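Local coordinates for outer membrane porin protein 32 (Delftia acidovorans, PDB 2FGQ) that forms an anion-selective channel through the bacterial outer membrane as a homotrimeric porin, seen here with malate bound, at residues V4-I9 with S37-R42; G30-S35 with E58-G63. All coordinates share one frame; numbering follows the deposited sequence.

In the fold
Contacts 1 and 2 share strand 26-48 and lie side by side in the barrel sheet, their centres about 12 Å apart. Contact 1 pairs 37-42 with 4-9 on one flank; just before it in the chain, 30-35 meets 58-63, the end of strand 51-60 on the other flank and the loop after it. They join directly: Leu39 N to Gly59 O at 2.9 Å and Ser37 N to Ser32 OG at 2.8 Å, both probable hydrogen bonds. Both also approach the bound D-malate, about 5 Å from the side chain of Arg38 in contact 1 and about 6 Å from that of Glu60 in contact 2. A calcium ion lies about 7 Å from the Thr31 side chain.

Contact 1: V4-I9 with S37-R42. With SO4 (sulfate ion), chain G.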
ATOM      1  N   VAL A   4      -9.221  -7.947  18.053  1.00 23.29           N
ATOM      2  CA  VAL A   4      -8.743  -7.601  16.675  1.00 21.06           C
ATOM      3  C   VAL A   4      -7.954  -8.788  16.100  1.00 18.82           C
ATOM      4  O   VAL A   4      -7.052  -9.340  16.762  1.00 20.88           O
ATOM      5  CB  VAL A   4      -7.845  -6.367  16.645  1.00 21.49           C
ATOM      6  CG1 VAL A   4      -7.298  -6.115  15.283  1.00 22.90           C
ATOM      7  CG2 VAL A   4      -8.647  -5.115  17.126  1.00 21.85           C
ATOM      8  N   THR A   5      -8.335  -9.202  14.888  1.00 15.03           N
ATOM      9  CA  THR A   5      -7.816 -10.381  14.241  1.00 15.22           C
ATOM     10  C   THR A   5      -7.132 -10.012  12.943  1.00 14.58           C
ATOM     11  O   THR A   5      -7.718  -9.357  12.099  1.00 14.22           O
ATOM     12  CB  THR A   5      -8.995 -11.331  13.934  1.00 15.78           C
ATOM     13  OG1 THR A   5      -9.617 -11.755  15.149  1.00 20.32           O
ATOM     14  CG2 THR A   5      -8.491 -12.605  13.299  1.00 20.45           C
ATOM     15  N   LEU A   6      -5.892 -10.459  12.788  1.00 13.93           N
ATOM     16  CA  LEU A   6      -5.173 -10.378  11.540  1.00 14.47           C
ATOM     17  C   LEU A   6      -5.438 -11.693  10.831  1.00 14.28           C
ATOM     18  O   LEU A   6      -5.312 -12.750  11.434  1.00 16.20           O
ATOM     19  CB  LEU A   6      -3.689 -10.290  11.806  1.00 17.16           C
ATOM     20  CG  LEU A   6      -2.783 -10.522  10.607  1.00 20.21           C
ATOM     21  CD1 LEU A   6      -2.840  -9.302   9.751  1.00 21.18           C
ATOM     22  CD2 LEU A   6      -1.389 -10.813  11.127  1.00 24.65           C
ATOM     23  N   PHE A   7      -5.777 -11.635   9.557  1.00 12.89           N
ATOM     24  CA  PHE A   7      -6.065 -12.851   8.806  1.00 12.43           C
ATOM     25  C   PHE A   7      -5.611 -12.701   7.359  1.00 11.28           C
ATOM     26  O   PHE A   7      -5.352 -11.607   6.876  1.00 10.99           O
ATOM     27  CB  PHE A   7      -7.564 -13.183   8.851  1.00 13.53           C
ATOM     28  CG  PHE A   7      -8.416 -12.162   8.158  1.00 13.73           C
ATOM     29  CD1 PHE A   7      -8.847 -11.022   8.831  1.00 14.69           C
ATOM     30  CD2 PHE A   7      -8.795 -12.345   6.820  1.00 14.87           C
ATOM     31  CE1 PHE A   7      -9.618 -10.080   8.183  1.00 14.37           C
ATOM     32  CE2 PHE A   7      -9.588 -11.407   6.173  1.00 14.85           C
ATOM     33  CZ  PHE A   7      -9.997 -10.278   6.855  1.00 15.66           C
ATOM     34  N   GLY A   8      -5.619 -13.813   6.629  1.00 10.83           N
ATOM     35  CA  GLY A   8      -5.299 -13.751   5.232  1.00 11.41           C
ATOM     36  C   GLY A   8      -5.278 -15.096   4.577  1.00 10.71           C
ATOM     37  O   GLY A   8      -5.524 -16.139   5.195  1.00 11.86           O
ATOM     38  N   ILE A   9      -5.018 -15.028   3.280  1.00 10.94           N
ATOM     39  CA  ILE A   9      -4.866 -16.193   2.418  1.00 10.72           C
ATOM     40  C   ILE A   9      -3.804 -15.882   1.390  1.00 11.36           C
ATOM     41  O   ILE A   9      -3.862 -14.867   0.726  1.00 11.14           O
ATOM     42  CB  ILE A   9      -6.184 -16.603   1.665  1.00 11.08           C
ATOM     43  CG1 ILE A   9      -7.348 -16.799   2.627  1.00 11.38           C
ATOM     44  CG2 ILE A   9      -5.934 -17.834   0.821  1.00 12.91           C
ATOM     45  CD1 ILE A   9      -8.663 -17.153   1.964  1.00 14.14           C
ATOM     46  N   SER A  37      -6.637 -14.523  -2.794  1.00  9.56           N
ATOM     47  CA  SER A  37      -5.585 -14.177  -1.846  1.00  9.58           C
ATOM     48  C   SER A  37      -5.871 -12.828  -1.236  1.00 10.05           C
ATOM     49  O   SER A  37      -6.327 -11.926  -1.919  1.00 11.61           O
ATOM     50  CB  SER A  37      -4.213 -14.112  -2.511  1.00 10.34           C
ATOM     51  OG  SER A  37      -3.859 -15.280  -3.173  1.00 11.08           O
ATOM     52  N   ARG A  38      -5.622 -12.721   0.058  1.00  8.89           N
ATOM     53  CA  ARG A  38      -5.996 -11.511   0.783  1.00  8.77           C
ATOM     54  C   ARG A  38      -5.211 -11.338   2.052  1.00  9.47           C
ATOM     55  O   ARG A  38      -4.619 -12.285   2.579  1.00  9.64           O
ATOM     56  CB  ARG A  38      -7.509 -11.582   1.122  1.00 10.37           C
ATOM     57  CG  ARG A  38      -7.856 -12.572   2.219  1.00 10.88           C
ATOM     58  CD  ARG A  38      -9.329 -13.005   2.238  1.00 11.92           C
ATOM     59  NE  ARG A  38      -9.633 -13.784   1.063  1.00 12.20           N
ATOM     60  CZ  ARG A  38     -10.807 -14.335   0.803  1.00 12.93           C
ATOM     61  NH1 ARG A  38     -11.848 -14.123   1.611  1.00 13.96           N
ATOM     62  NH2 ARG A  38     -10.953 -15.100  -0.270  1.00 13.50           N
ATOM     63  N   LEU A  39      -5.270 -10.113   2.567  1.00 10.12           N
ATOM     64  CA  LEU A  39      -4.672  -9.745   3.857  1.00  9.54           C
ATOM     65  C   LEU A  39      -5.645  -8.755   4.494  1.00 10.43           C
ATOM     66  O   LEU A  39      -6.063  -7.838   3.842  1.00 10.07           O
ATOM     67  CB  LEU A  39      -3.285  -9.146   3.677  1.00 10.58           C
ATOM     68  CG  LEU A  39      -2.624  -8.638   4.957  1.00 12.25           C
ATOM     69  CD1 LEU A  39      -2.306  -9.761   5.894  1.00 13.92           C
ATOM     70  CD2 LEU A  39      -1.343  -7.919   4.591  1.00 13.27           C
ATOM     71  N   GLY A  40      -6.018  -8.988   5.743  1.00  9.39           N
ATOM     72  CA  GLY A  40      -6.983  -8.138   6.403  1.00 10.58           C
ATOM     73  C   GLY A  40      -6.854  -8.089   7.896  1.00 11.26           C
ATOM     74  O   GLY A  40      -6.179  -8.898   8.543  1.00 11.10           O
ATOM     75  N   LEU A  41      -7.558  -7.099   8.444  1.00 10.21           N
ATOM     76  CA  LEU A  41      -7.690  -6.911   9.865  1.00 12.14           C
ATOM     77  C   LEU A  41      -9.158  -6.692  10.134  1.00 11.69           C
ATOM     78  O   LEU A  41      -9.785  -5.931   9.427  1.00 12.15           O
ATOM     79  CB  LEU A  41      -6.926  -5.667  10.290  1.00 13.84           C
ATOM     80  CG  LEU A  41      -5.410  -5.671  10.133  1.00 20.58           C
ATOM     81  CD1 LEU A  41      -4.875  -6.024   8.774  1.00 29.99           C
ATOM     82  CD2 LEU A  41      -4.855  -4.321  10.530  1.00 23.21           C
ATOM     83  N   ARG A  42      -9.675  -7.305  11.179  1.00 11.54           N
ATOM     84  CA  ARG A  42     -11.061  -7.088  11.572  1.00 11.87           C
ATOM     85  C   ARG A  42     -11.200  -7.107  13.053  1.00 11.35           C
ATOM     86  O   ARG A  42     -10.396  -7.677  13.780  1.00 14.08           O
ATOM     87  CB  ARG A  42     -11.964  -8.129  10.937  1.00 13.15           C
ATOM     88  CG  ARG A  42     -11.638  -9.532  11.324  1.00 15.35           C
ATOM     89  CD  ARG A  42     -12.501 -10.602  10.538  1.00 20.60           C
ATOM     90  NE  ARG A  42     -12.059 -11.953  10.895  1.00 25.77           N
ATOM     91  CZ  ARG A  42     -11.746 -12.952  10.060  1.00 33.54           C
ATOM     92  NH1 ARG A  42     -11.864 -12.878   8.729  1.00 34.72           N
ATOM     93  NH2 ARG A  42     -11.346 -14.095  10.593  1.00 36.49           N
TER
HETATM   94  S   SO4 G 601     -14.098 -16.389   0.071  1.00 71.87           S
HETATM   95  O1  SO4 G 601     -13.058 -17.450  -0.012  1.00 71.27           O
HETATM   96  O2  SO4 G 601     -15.467 -16.996  -0.186  1.00 70.45           O
HETATM   97  O3  SO4 G 601     -14.016 -15.695   1.408  1.00 71.61           O
HETATM   98  O4  SO4 G 601     -13.817 -15.343  -0.933  1.00 72.40           O
HETATM   99  O   HOH W   1     -11.726  -9.994  15.758  1.00 28.80           O
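Arg42 O takes a nearly straight hydrogen bond from Thr5 N at 2.8 Å, a weak one from a water that also meets Thr5 OG1, and a CA-H...O contact from Val4. From there the strands run antiparallel, with reciprocal backbone bonds at Thr5-Arg42, Phe7-Gly40 and Ile9-Arg38. Phe7 is the side chain to look at. Its chi1 of 65° puts CG between backbone N and carbonyl carbon. The ring lies over Gly40, CE1 and CZ close to it, with Gly40 CA 4.0 Å from the ring centroid in a CH-pi contact. Over the opposite face the Arg42 guanidinium lies almost flat, planes 18° apart, NH1 3.4 Å above the ring centre in a cation-pi stack. An alanine here would probably uncover Gly40 CA and leave the Arg42 guanidinium free to swing. On the same side of the sheet as Phe7, Ile9 CD1 sits over the Arg38 guanidinium, which reaches a sulfate, probably from the crystallisation liquor, through NH1 to O3 at 2.7 Å and NH2 to O4 at 2.9 Å. On the opposite side of the sheet, Leu6 CD1 meets Leu39 CD1 at 3.9 Å, and both leucines pack on Leu41 of the second subunit. An aromatic folded over a glycine on the next strand is the aromatic rescue of glycine, set here in the first hairpin of a 16-stranded porin barrel.

Contact 2: G30-S35 with E58-G63; sequences GTSGAS and EGEIFG
The Phe62 ring meets Thr31 at an oblique slant, CD1 to OG1 4.4 Å, while the CG of Glu60 from its own segment lies over one face, 3.6 Å above the plane and offset toward the rim. On the other branch of Thr31, CG2 touches the backbone at Gly63 N, 3.6 Å away. No direct hydrogen bond links the two segments; a water does the work. Thr31 OG1 and Ser32 OG each donate to it, at 2.8 Å and 2.6 Å. In turn the water donates to Glu60 OE2 at 2.7 Å and to Ile61 O at 2.8 Å, so it accepts two bonds from 30-35 and gives two to 58-63. Thr31 presents its hydroxyl with OG1 between backbone N and carbonyl carbon (chi1 64°). Ser32 takes a left-handed backbone conformation where the chain leaves the strand, and its OG also receives the N-H of Ser37. Glu60 has CG anti to the backbone N and an extended chain beyond it; its OE2 meets the water and also forms a salt bridge with Lys308. Beyond the pair, Asp11 binds the backbone N-H groups of Gly33, Ala34 and Ser35, and Asn67 links Glu60 O with Phe62 N. The two segments are thus joined through a water with all four hydrogen-bonding positions used, where strand 51-60 has ended and strand 26-48 is interrupted, and its bond, with the lysine charge, would tend to keep the Glu60 carboxylate ionised.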
ATOM      1  N   GLY A  30       0.520 -17.782 -11.352  1.00 10.57           N
ATOM      2  CA  GLY A  30      -0.623 -16.945 -11.083  1.00 10.05           C
ATOM      3  C   GLY A  30      -1.103 -17.078  -9.656  1.00  9.72           C
ATOM      4  O   GLY A  30      -0.432 -17.602  -8.784  1.00 10.15           O
ATOM      5  N   THR A  31      -2.287 -16.529  -9.397  1.00  8.90           N
ATOM      6  CA  THR A  31      -2.819 -16.464  -8.047  1.00  9.63           C
ATOM      7  C   THR A  31      -4.279 -16.792  -7.970  1.00 10.43           C
ATOM      8  O   THR A  31      -5.013 -16.738  -8.979  1.00 10.25           O
ATOM      9  CB  THR A  31      -2.582 -15.054  -7.429  1.00 10.32           C
ATOM     10  OG1 THR A  31      -3.310 -14.047  -8.176  1.00 11.50           O
ATOM     11  CG2 THR A  31      -1.096 -14.683  -7.407  1.00 11.41           C
ATOM     12  N   SER A  32      -4.716 -17.120  -6.750  1.00  9.98           N
ATOM     13  CA  SER A  32      -6.119 -17.037  -6.405  1.00 11.40           C
ATOM     14  C   SER A  32      -6.984 -17.990  -7.235  1.00 11.58           C
ATOM     15  O   SER A  32      -8.059 -17.628  -7.729  1.00 12.69           O
ATOM     16  CB  SER A  32      -6.553 -15.574  -6.491  1.00 11.76           C
ATOM     17  OG  SER A  32      -5.880 -14.797  -5.520  1.00 11.77           O
ATOM     18  N   GLY A  33      -6.544 -19.246  -7.326  1.00 11.63           N
ATOM     19  CA  GLY A  33      -7.267 -20.261  -8.076  1.00 12.15           C
ATOM     20  C   GLY A  33      -8.383 -20.931  -7.312  1.00 12.67           C
ATOM     21  O   GLY A  33      -9.350 -21.368  -7.929  1.00 14.44           O
ATOM     22  N   ALA A  34      -8.233 -21.064  -5.996  1.00 12.12           N
ATOM     23  CA  ALA A  34      -9.221 -21.716  -5.116  1.00 12.69           C
ATOM     24  C   ALA A  34      -9.938 -20.688  -4.213  1.00 13.02           C
ATOM     25  O   ALA A  34     -11.139 -20.753  -4.023  1.00 13.99           O
ATOM     26  CB  ALA A  34      -8.573 -22.805  -4.287  1.00 13.46           C
ATOM     27  N   SER A  35      -9.205 -19.731  -3.660  1.00 12.19           N
ATOM     28  CA  SER A  35      -9.784 -18.584  -2.936  1.00 12.36           C
ATOM     29  C   SER A  35      -8.993 -17.361  -3.288  1.00 11.87           C
ATOM     30  O   SER A  35      -7.789 -17.450  -3.524  1.00 12.54           O
ATOM     31  CB  SER A  35      -9.704 -18.790  -1.432  1.00 13.10           C
ATOM     32  OG  SER A  35     -10.433 -19.920  -0.996  1.00 16.20           O
ATOM     33  N   GLU A  58      -9.641  -5.130   4.306  1.00  8.61           N
ATOM     34  CA  GLU A  58      -9.112  -6.272   3.578  1.00  8.78           C
ATOM     35  C   GLU A  58      -8.729  -5.880   2.166  1.00  8.10           C
ATOM     36  O   GLU A  58      -9.456  -5.204   1.455  1.00  9.02           O
ATOM     37  CB  GLU A  58     -10.162  -7.348   3.549  1.00  9.11           C
ATOM     38  CG  GLU A  58      -9.790  -8.636   2.859  1.00  9.38           C
ATOM     39  CD  GLU A  58     -10.931  -9.640   2.802  1.00 12.77           C
ATOM     40  OE1 GLU A  58     -11.624  -9.827   3.822  1.00 14.31           O
ATOM     41  OE2 GLU A  58     -11.091 -10.307   1.749  1.00 14.70           O
ATOM     42  N   GLY A  59      -7.568  -6.377   1.747  1.00  8.93           N
ATOM     43  CA  GLY A  59      -7.062  -6.174   0.404  1.00  9.16           C
ATOM     44  C   GLY A  59      -6.559  -7.440  -0.235  1.00  8.74           C
ATOM     45  O   GLY A  59      -6.183  -8.382   0.451  1.00  9.73           O
ATOM     46  N   GLU A  60      -6.565  -7.418  -1.558  1.00  8.15           N
ATOM     47  CA  GLU A  60      -6.093  -8.578  -2.310  1.00  8.81           C
ATOM     48  C   GLU A  60      -4.561  -8.631  -2.279  1.00  8.94           C
ATOM     49  O   GLU A  60      -3.853  -7.617  -2.232  1.00  9.15           O
ATOM     50  CB  GLU A  60      -6.535  -8.482  -3.767  1.00  8.58           C
ATOM     51  CG  GLU A  60      -6.275  -9.734  -4.582  1.00 11.03           C
ATOM     52  CD  GLU A  60      -7.013  -9.833  -5.903  1.00 11.91           C
ATOM     53  OE1 GLU A  60      -7.900  -8.992  -6.197  1.00 14.85           O
ATOM     54  OE2 GLU A  60      -6.732 -10.840  -6.632  1.00 13.25           O
ATOM     55  N   ILE A  61      -4.074  -9.872  -2.255  1.00  9.19           N
ATOM     56  CA  ILE A  61      -2.661 -10.191  -2.376  1.00  8.95           C
ATOM     57  C   ILE A  61      -2.379 -10.797  -3.734  1.00  8.68           C
ATOM     58  O   ILE A  61      -3.112 -11.637  -4.209  1.00  9.79           O
ATOM     59  CB  ILE A  61      -2.242 -11.150  -1.228  1.00  9.40           C
ATOM     60  CG1 ILE A  61      -2.336 -10.419   0.109  1.00 10.84           C
ATOM     61  CG2 ILE A  61      -0.880 -11.789  -1.468  1.00 11.47           C
ATOM     62  CD1 ILE A  61      -1.306  -9.355   0.324  1.00 12.02           C
ATOM     63  N   PHE A  62      -1.280 -10.397  -4.336  1.00  9.11           N
ATOM     64  CA  PHE A  62      -0.784 -10.912  -5.593  1.00  8.94           C
ATOM     65  C   PHE A  62       0.615 -11.469  -5.384  1.00 10.13           C
ATOM     66  O   PHE A  62       1.610 -10.743  -5.515  1.00 10.36           O
ATOM     67  CB  PHE A  62      -0.783  -9.802  -6.674  1.00  9.37           C
ATOM     68  CG  PHE A  62      -2.122  -9.153  -6.891  1.00  9.84           C
ATOM     69  CD1 PHE A  62      -3.050  -9.694  -7.786  1.00 13.46           C
ATOM     70  CD2 PHE A  62      -2.471  -8.041  -6.178  1.00 11.75           C
ATOM     71  CE1 PHE A  62      -4.306  -9.092  -7.985  1.00 13.13           C
ATOM     72  CE2 PHE A  62      -3.698  -7.446  -6.349  1.00 11.99           C
ATOM     73  CZ  PHE A  62      -4.630  -7.972  -7.255  1.00 11.85           C
ATOM     74  N   GLY A  63       0.693 -12.739  -4.999  1.00  9.31           N
ATOM     75  CA  GLY A  63       1.952 -13.334  -4.594  1.00 10.07           C
ATOM     76  C   GLY A  63       2.936 -13.472  -5.720  1.00  9.60           C
ATOM     77  O   GLY A  63       4.135 -13.486  -5.478  1.00 11.07           O
TER
HETATM   78  O   HOH W   2      -4.706 -12.546  -6.278  1.00 11.90           O